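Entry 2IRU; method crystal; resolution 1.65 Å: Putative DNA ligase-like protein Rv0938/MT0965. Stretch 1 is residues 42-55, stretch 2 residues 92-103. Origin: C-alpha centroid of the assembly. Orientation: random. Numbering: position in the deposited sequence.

Stretch 1, residues 42-55: VMLGHIAGRPATRK
Stretch 2 92-103: TYPIIDSATGLA

Stretch 1 runs from helix through a type II turn, Ile-47 to Arg-50, into a strand from Thr-53; stretch 2 runs from strand into the helix beginning at Ala-99. The two helix axes cross at 92°, 10.7 Å apart at closest approach, and apolar side chains fill the gap. Leu-44 (chi1 m, chi2 t) places CD2 3.7 Å from Leu-102 CD1 and 4.0 Å from Ile-96 CG2. Leu-102, also m,t, brings CD2 4.0 Å from SD of the fully extended Met-43 (t,t,t). Ile-47 adopts chi1 p, chi2 t, setting its CD1 3.8 Å from Ile-96 CG2.

In the turn, Gly-49 has phi 74°, a value that favours glycine. Water 1 donates to Ile-47 O and Arg-50 O and accepts from Ile-96 N, joining the turn to stretch 2.

Beyond it, Pro-51 lies near Ile-95 (CA atoms 5.2 Å apart), and Ala-52 N donates to Pro-94 O (3.0 Å, 167°), the single direct hydrogen bond across the contact. Proline suits position 51: its CB sits over the Tyr-93 ring, 3.7 Å from the centroid. Arg-54 (m,p,p) folds back so that NH1 donates to Ala-52 O (2.8 Å), while Pro-94 CG covers one guanidinium face. Ser-98, chi1 p, caps its helix, OG accepting from Gly-101 N (3.1 Å).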

ATOM      1  N   VAL A  42     -11.790   3.765   6.791  1.00  8.22           N
ATOM      2  CA  VAL A  42     -11.320   4.146   5.443  1.00  8.44           C
ATOM      3  C   VAL A  42     -10.265   3.187   4.898  1.00  8.00           C
ATOM      4  O   VAL A  42     -10.162   3.022   3.651  1.00  9.41           O
ATOM      5  CB  VAL A  42     -10.812   5.623   5.383  1.00  8.51           C
ATOM      6  CG1 VAL A  42     -11.931   6.579   5.767  1.00  8.01           C
ATOM      7  CG2 VAL A  42      -9.541   5.851   6.254  1.00  7.51           C
ATOM      8  N   MET A  43      -9.497   2.565   5.798  1.00  6.92           N
ATOM      9  CA  MET A  43      -8.430   1.655   5.375  1.00  6.79           C
ATOM     10  C   MET A  43      -8.940   0.287   4.893  1.00  6.12           C
ATOM     11  O   MET A  43      -8.400  -0.299   3.945  1.00  6.98           O
ATOM     12  CB  MET A  43      -7.384   1.443   6.497  1.00  6.61           C
ATOM     13  CG  MET A  43      -6.143   0.727   6.014  1.00  7.73           C
ATOM     14  SD  MET A  43      -4.915   0.594   7.311  1.00  8.38           S
ATOM     15  CE  MET A  43      -3.584  -0.265   6.436  1.00  8.56           C
ATOM     16  N   LEU A  44      -9.974  -0.226   5.542  1.00  6.06           N
ATOM     17  CA  LEU A  44     -10.353  -1.636   5.332  1.00  5.85           C
ATOM     18  C   LEU A  44     -10.741  -1.972   3.878  1.00  6.25           C
ATOM     19  O   LEU A  44     -10.338  -3.036   3.354  1.00  6.49           O
ATOM     20  CB  LEU A  44     -11.411  -2.071   6.322  1.00  6.90           C
ATOM     21  CG  LEU A  44     -10.845  -2.269   7.726  1.00  6.31           C
ATOM     22  CD1 LEU A  44     -12.070  -2.458   8.602  1.00 13.19           C
ATOM     23  CD2 LEU A  44      -9.908  -3.445   7.813  1.00  8.38           C
ATOM     24  N   GLY A  45     -11.418  -1.037   3.197  1.00  5.88           N
ATOM     25  CA  GLY A  45     -11.953  -1.293   1.851  1.00  6.78           C
ATOM     26  C   GLY A  45     -10.820  -1.577   0.868  1.00  6.80           C
ATOM     27  O   GLY A  45     -11.002  -2.271  -0.135  1.00  8.10           O
ATOM     28  N   HIS A  46      -9.648  -1.024   1.155  1.00  6.03           N
ATOM     29  CA  HIS A  46      -8.503  -1.151   0.226  1.00  6.41           C
ATOM     30  C   HIS A  46      -7.556  -2.319   0.487  1.00  7.07           C
ATOM     31  O   HIS A  46      -6.641  -2.590  -0.335  1.00  6.96           O
ATOM     32  CB  HIS A  46      -7.745   0.183   0.123  1.00  7.78           C
ATOM     33  CG  HIS A  46      -8.668   1.356   0.080  1.00  7.20           C
ATOM     34  ND1 HIS A  46      -9.499   1.608  -0.993  1.00  7.93           N
ATOM     35  CD2 HIS A  46      -8.939   2.302   1.003  1.00  9.50           C
ATOM     36  CE1 HIS A  46     -10.236   2.675  -0.723  1.00  8.23           C
ATOM     37  NE2 HIS A  46      -9.918   3.107   0.488  1.00  8.49           N
ATOM     38  N   ILE A  47      -7.793  -3.003   1.619  1.00  7.24           N
ATOM     39  CA  ILE A  47      -7.080  -4.218   1.969  1.00  6.66           C
ATOM     40  C   ILE A  47      -7.997  -5.451   2.072  1.00  7.88           C
ATOM     41  O   ILE A  47      -7.501  -6.569   2.094  1.00  7.62           O
ATOM     42  CB  ILE A  47      -6.194  -4.044   3.214  1.00  8.01           C
ATOM     43  CG1 ILE A  47      -7.047  -3.767   4.453  1.00  5.78           C
ATOM     44  CG2 ILE A  47      -5.270  -2.822   3.011  1.00  8.20           C
ATOM     45  CD1 ILE A  47      -6.185  -3.609   5.786  1.00  7.44           C
ATOM     46  N   ALA A  48      -9.315  -5.228   2.086  1.00  8.05           N
ATOM     47  CA  ALA A  48     -10.290  -6.347   2.070  1.00 10.26           C
ATOM     48  C   ALA A  48      -9.973  -7.333   0.940  1.00  9.35           C
ATOM     49  O   ALA A  48      -9.673  -6.943  -0.201  1.00 10.32           O
ATOM     50  CB  ALA A  48     -11.705  -5.814   1.878  1.00 11.73           C
ATOM     51  N   GLY A  49     -10.092  -8.625   1.259  1.00  9.08           N
ATOM     52  CA  GLY A  49      -9.932  -9.667   0.255  1.00  6.97           C
ATOM     53  C   GLY A  49      -8.490  -9.911  -0.179  1.00  7.31           C
ATOM     54  O   GLY A  49      -8.248 -10.766  -1.034  1.00  8.32           O
ATOM     55  N   ARG A  50      -7.533  -9.175   0.409  1.00  6.02           N
ATOM     56  CA  ARG A  50      -6.131  -9.285  -0.035  1.00  4.12           C
ATOM     57  C   ARG A  50      -5.272  -9.980   1.023  1.00  4.21           C
ATOM     58  O   ARG A  50      -5.489  -9.746   2.226  1.00  5.20           O
ATOM     59  CB  ARG A  50      -5.558  -7.895  -0.290  1.00  3.67           C
ATOM     60  CG  ARG A  50      -6.398  -7.166  -1.331  1.00  4.56           C
ATOM     61  CD  ARG A  50      -5.863  -5.749  -1.681  1.00  5.61           C
ATOM     62  NE  ARG A  50      -6.967  -5.085  -2.371  1.00  7.68           N
ATOM     63  CZ  ARG A  50      -7.219  -5.167  -3.684  1.00  6.48           C
ATOM     64  NH1 ARG A  50      -6.365  -5.781  -4.523  1.00  5.29           N
ATOM     65  NH2 ARG A  50      -8.311  -4.587  -4.167  1.00  8.61           N
ATOM     66  N   PRO A  51      -4.268 -10.789   0.592  1.00  4.87           N
ATOM     67  CA  PRO A  51      -3.326 -11.351   1.565  1.00  4.73           C
ATOM     68  C   PRO A  51      -2.492 -10.215   2.148  1.00  6.19           C
ATOM     69  O   PRO A  51      -1.900  -9.438   1.394  1.00  5.26           O
ATOM     70  CB  PRO A  51      -2.433 -12.281   0.728  1.00  5.43           C
ATOM     71  CG  PRO A  51      -2.494 -11.691  -0.740  1.00  3.57           C
ATOM     72  CD  PRO A  51      -3.911 -11.114  -0.810  1.00  4.93           C
ATOM     73  N   ALA A  52      -2.443 -10.141   3.476  1.00  5.42           N
ATOM     74  CA  ALA A  52      -1.719  -9.048   4.161  1.00  6.30           C
ATOM     75  C   ALA A  52      -0.323  -9.501   4.576  1.00  7.39           C
ATOM     76  O   ALA A  52      -0.190 -10.355   5.482  1.00  7.95           O
ATOM     77  CB  ALA A  52      -2.485  -8.570   5.389  1.00  6.52           C
ATOM     78  N   THR A  53       0.684  -8.932   3.912  1.00  5.77           N
ATOM     79  CA  THR A  53       2.094  -9.054   4.375  1.00  6.45           C
ATOM     80  C   THR A  53       2.357  -8.022   5.464  1.00  6.36           C
ATOM     81  O   THR A  53       2.006  -6.867   5.285  1.00  6.75           O
ATOM     82  CB  THR A  53       3.067  -8.896   3.186  1.00  8.04           C
ATOM     83  OG1 THR A  53       2.909 -10.023   2.324  1.00  6.26           O
ATOM     84  CG2 THR A  53       4.527  -8.839   3.650  1.00  7.15           C
ATOM     85  N   ARG A  54       2.947  -8.449   6.583  1.00  6.40           N
ATOM     86  CA  ARG A  54       3.305  -7.516   7.685  1.00  5.59           C
ATOM     87  C   ARG A  54       4.790  -7.196   7.653  1.00  5.91           C
ATOM     88  O   ARG A  54       5.580  -8.067   7.296  1.00  7.13           O
ATOM     89  CB  ARG A  54       2.976  -8.146   9.073  1.00  5.60           C
ATOM     90  CG  ARG A  54       1.461  -8.255   9.395  1.00  6.93           C
ATOM     91  CD  ARG A  54       0.790  -9.402   8.673  1.00  6.78           C
ATOM     92  NE  ARG A  54       1.214 -10.659   9.302  1.00  7.37           N
ATOM     93  CZ  ARG A  54       1.359 -11.838   8.691  1.00  8.87           C
ATOM     94  NH1 ARG A  54       1.075 -11.997   7.388  1.00  5.28           N
ATOM     95  NH2 ARG A  54       1.748 -12.892   9.437  1.00  7.84           N
ATOM     96  N   LYS A  55       5.176  -5.980   8.030  1.00  6.02           N
ATOM     97  CA  LYS A  55       6.559  -5.783   8.422  1.00  6.68           C
ATOM     98  C   LYS A  55       6.511  -5.315   9.891  1.00  7.34           C
ATOM     99  O   LYS A  55       5.805  -4.338  10.222  1.00  6.68           O
ATOM    100  CB  LYS A  55       7.330  -4.850   7.493  1.00  7.27           C
ATOM    101  CG  LYS A  55       8.859  -4.984   7.787  1.00  6.24           C
ATOM    102  CD  LYS A  55       9.748  -4.331   6.722  1.00  9.43           C
ATOM    103  CE  LYS A  55      11.215  -4.450   7.172  1.00 11.44           C
ATOM    104  NZ  LYS A  55      12.103  -3.696   6.191  1.00 13.72           N
ATOM    105  N   THR A  92      -0.100 -19.395   3.665  1.00  6.95           N
ATOM    106  CA  THR A  92      -1.427 -19.010   4.103  1.00  6.24           C
ATOM    107  C   THR A  92      -1.317 -17.655   4.804  1.00  6.27           C
ATOM    108  O   THR A  92      -0.606 -17.525   5.781  1.00  5.92           O
ATOM    109  CB  THR A  92      -2.019 -20.065   5.075  1.00  7.11           C
ATOM    110  OG1 THR A  92      -2.144 -21.325   4.390  1.00  6.56           O
ATOM    111  CG2 THR A  92      -3.371 -19.584   5.575  1.00  7.67           C
ATOM    112  N   TYR A  93      -1.966 -16.636   4.259  1.00  4.75           N
ATOM    113  CA  TYR A  93      -1.886 -15.270   4.782  1.00  6.36           C
ATOM    114  C   TYR A  93      -3.116 -14.866   5.576  1.00  5.04           C
ATOM    115  O   TYR A  93      -4.192 -15.371   5.278  1.00  6.45           O
ATOM    116  CB  TYR A  93      -1.850 -14.286   3.617  1.00  5.83           C
ATOM    117  CG  TYR A  93      -0.615 -14.261   2.767  1.00  5.60           C
ATOM    118  CD1 TYR A  93       0.340 -13.254   2.966  1.00  7.29           C
ATOM    119  CD2 TYR A  93      -0.447 -15.184   1.717  1.00  7.56           C
ATOM    120  CE1 TYR A  93       1.459 -13.167   2.133  1.00  7.52           C
ATOM    121  CE2 TYR A  93       0.680 -15.112   0.896  1.00  8.89           C
ATOM    122  CZ  TYR A  93       1.616 -14.101   1.124  1.00  8.93           C
ATOM    123  OH  TYR A  93       2.721 -14.015   0.293  1.00 10.84           O
ATOM    124  N   PRO A  94      -2.983 -13.870   6.506  1.00  5.59           N
ATOM    125  CA  PRO A  94      -4.187 -13.290   7.113  1.00  5.96           C
ATOM    126  C   PRO A  94      -4.814 -12.368   6.065  1.00  6.33           C
ATOM    127  O   PRO A  94      -4.116 -11.877   5.188  1.00  7.15           O
ATOM    128  CB  PRO A  94      -3.646 -12.427   8.263  1.00  4.41           C
ATOM    129  CG  PRO A  94      -2.200 -12.090   7.862  1.00  4.22           C
ATOM    130  CD  PRO A  94      -1.737 -13.181   6.907  1.00  5.40           C
ATOM    131  N   ILE A  95      -6.113 -12.194   6.131  1.00  6.53           N
ATOM    132  CA  ILE A  95      -6.810 -11.148   5.357  1.00  7.59           C
ATOM    133  C   ILE A  95      -7.376 -10.236   6.456  1.00  8.49           C
ATOM    134  O   ILE A  95      -8.116 -10.687   7.306  1.00  9.26           O
ATOM    135  CB  ILE A  95      -7.954 -11.750   4.513  1.00  8.15           C
ATOM    136  CG1 ILE A  95      -7.410 -12.730   3.454  1.00  5.85           C
ATOM    137  CG2 ILE A  95      -8.847 -10.604   3.903  1.00  9.47           C
ATOM    138  CD1 ILE A  95      -8.482 -13.627   2.909  1.00  6.86           C
ATOM    139  N   ILE A  96      -7.013  -8.964   6.422  1.00  7.88           N
ATOM    140  CA  ILE A  96      -7.473  -8.027   7.449  1.00  8.61           C
ATOM    141  C   ILE A  96      -8.729  -7.382   6.913  1.00  8.70           C
ATOM    142  O   ILE A  96      -8.692  -6.748   5.858  1.00  8.46           O
ATOM    143  CB  ILE A  96      -6.375  -6.979   7.737  1.00  7.94           C
ATOM    144  CG1 ILE A  96      -5.075  -7.699   8.191  1.00  7.94           C
ATOM    145  CG2 ILE A  96      -6.873  -5.943   8.720  1.00  7.93           C
ATOM    146  CD1 ILE A  96      -5.172  -8.529   9.475  1.00  9.20           C
ATOM    147  N   ASP A  97      -9.844  -7.603   7.619  1.00  8.53           N
ATOM    148  CA  ASP A  97     -11.168  -7.233   7.097  1.00  8.97           C
ATOM    149  C   ASP A  97     -12.101  -6.736   8.194  1.00  8.11           C
ATOM    150  O   ASP A  97     -13.315  -6.630   7.981  1.00  8.67           O
ATOM    151  CB  ASP A  97     -11.798  -8.401   6.294  1.00  8.54           C
ATOM    152  CG  ASP A  97     -11.898  -9.698   7.102  1.00  9.67           C
ATOM    153  OD1 ASP A  97     -11.704  -9.682   8.353  1.00  8.07           O
ATOM    154  OD2 ASP A  97     -12.194 -10.766   6.471  1.00 12.86           O
ATOM    155  N   SER A  98     -11.507  -6.403   9.346  1.00  8.07           N
ATOM    156  CA  SER A  98     -12.261  -5.832  10.470  1.00  8.43           C
ATOM    157  C   SER A  98     -11.350  -4.898  11.254  1.00  8.24           C
ATOM    158  O   SER A  98     -10.109  -4.994  11.207  1.00  6.99           O
ATOM    159  CB  SER A  98     -12.750  -6.929  11.409  1.00  7.77           C
ATOM    160  OG  SER A  98     -11.651  -7.528  12.118  1.00  6.76           O
ATOM    161  N   ALA A  99     -11.990  -3.984  11.987  1.00  8.70           N
ATOM    162  CA  ALA A  99     -11.242  -3.073  12.859  1.00  8.20           C
ATOM    163  C   ALA A  99     -10.374  -3.845  13.872  1.00  7.90           C
ATOM    164  O   ALA A  99      -9.201  -3.491  14.123  1.00  7.75           O
ATOM    165  CB  ALA A  99     -12.220  -2.119  13.568  1.00  9.94           C
ATOM    166  N   THR A 100     -10.925  -4.934  14.406  1.00  7.50           N
ATOM    167  CA  THR A 100     -10.171  -5.705  15.386  1.00  7.49           C
ATOM    168  C   THR A 100      -8.926  -6.357  14.759  1.00  7.22           C
ATOM    169  O   THR A 100      -7.891  -6.491  15.427  1.00  7.36           O
ATOM    170  CB  THR A 100     -11.047  -6.720  16.123  1.00  8.25           C
ATOM    171  OG1 THR A 100     -12.187  -6.038  16.669  1.00  9.98           O
ATOM    172  CG2 THR A 100     -10.284  -7.297  17.275  1.00  9.49           C
ATOM    173  N   GLY A 101      -8.997  -6.684  13.463  1.00  7.38           N
ATOM    174  CA  GLY A 101      -7.841  -7.173  12.746  1.00  7.47           C
ATOM    175  C   GLY A 101      -6.731  -6.127  12.734  1.00  7.20           C
ATOM    176  O   GLY A 101      -5.554  -6.428  12.901  1.00  7.25           O
ATOM    177  N   LEU A 102      -7.116  -4.867  12.498  1.00  5.80           N
ATOM    178  CA  LEU A 102      -6.117  -3.790  12.527  1.00  6.53           C
ATOM    179  C   LEU A 102      -5.596  -3.547  13.955  1.00  7.47           C
ATOM    180  O   LEU A 102      -4.440  -3.174  14.126  1.00  7.21           O
ATOM    181  CB  LEU A 102      -6.674  -2.505  11.925  1.00  6.81           C
ATOM    182  CG  LEU A 102      -6.769  -2.535  10.405  1.00  8.76           C
ATOM    183  CD1 LEU A 102      -7.638  -1.424   9.866  1.00 10.54           C
ATOM    184  CD2 LEU A 102      -5.389  -2.512   9.738  1.00  6.40           C
ATOM    185  N   ALA A 103      -6.454  -3.740  14.953  1.00  7.33           N
ATOM    186  CA  ALA A 103      -5.968  -3.744  16.348  1.00  6.87           C
ATOM    187  C   ALA A 103      -4.865  -4.814  16.557  1.00  6.71           C
ATOM    188  O   ALA A 103      -3.867  -4.580  17.258  1.00  6.11           O
ATOM    189  CB  ALA A 103      -7.112  -3.910  17.315  1.00  6.88           C
TER
HETATM  190  O   HOH W   1      -5.795  -7.850   4.126  1.00 12.74           O
HETATM  191  O   HOH W   2     -12.060  -9.671   3.151  1.00 24.10           O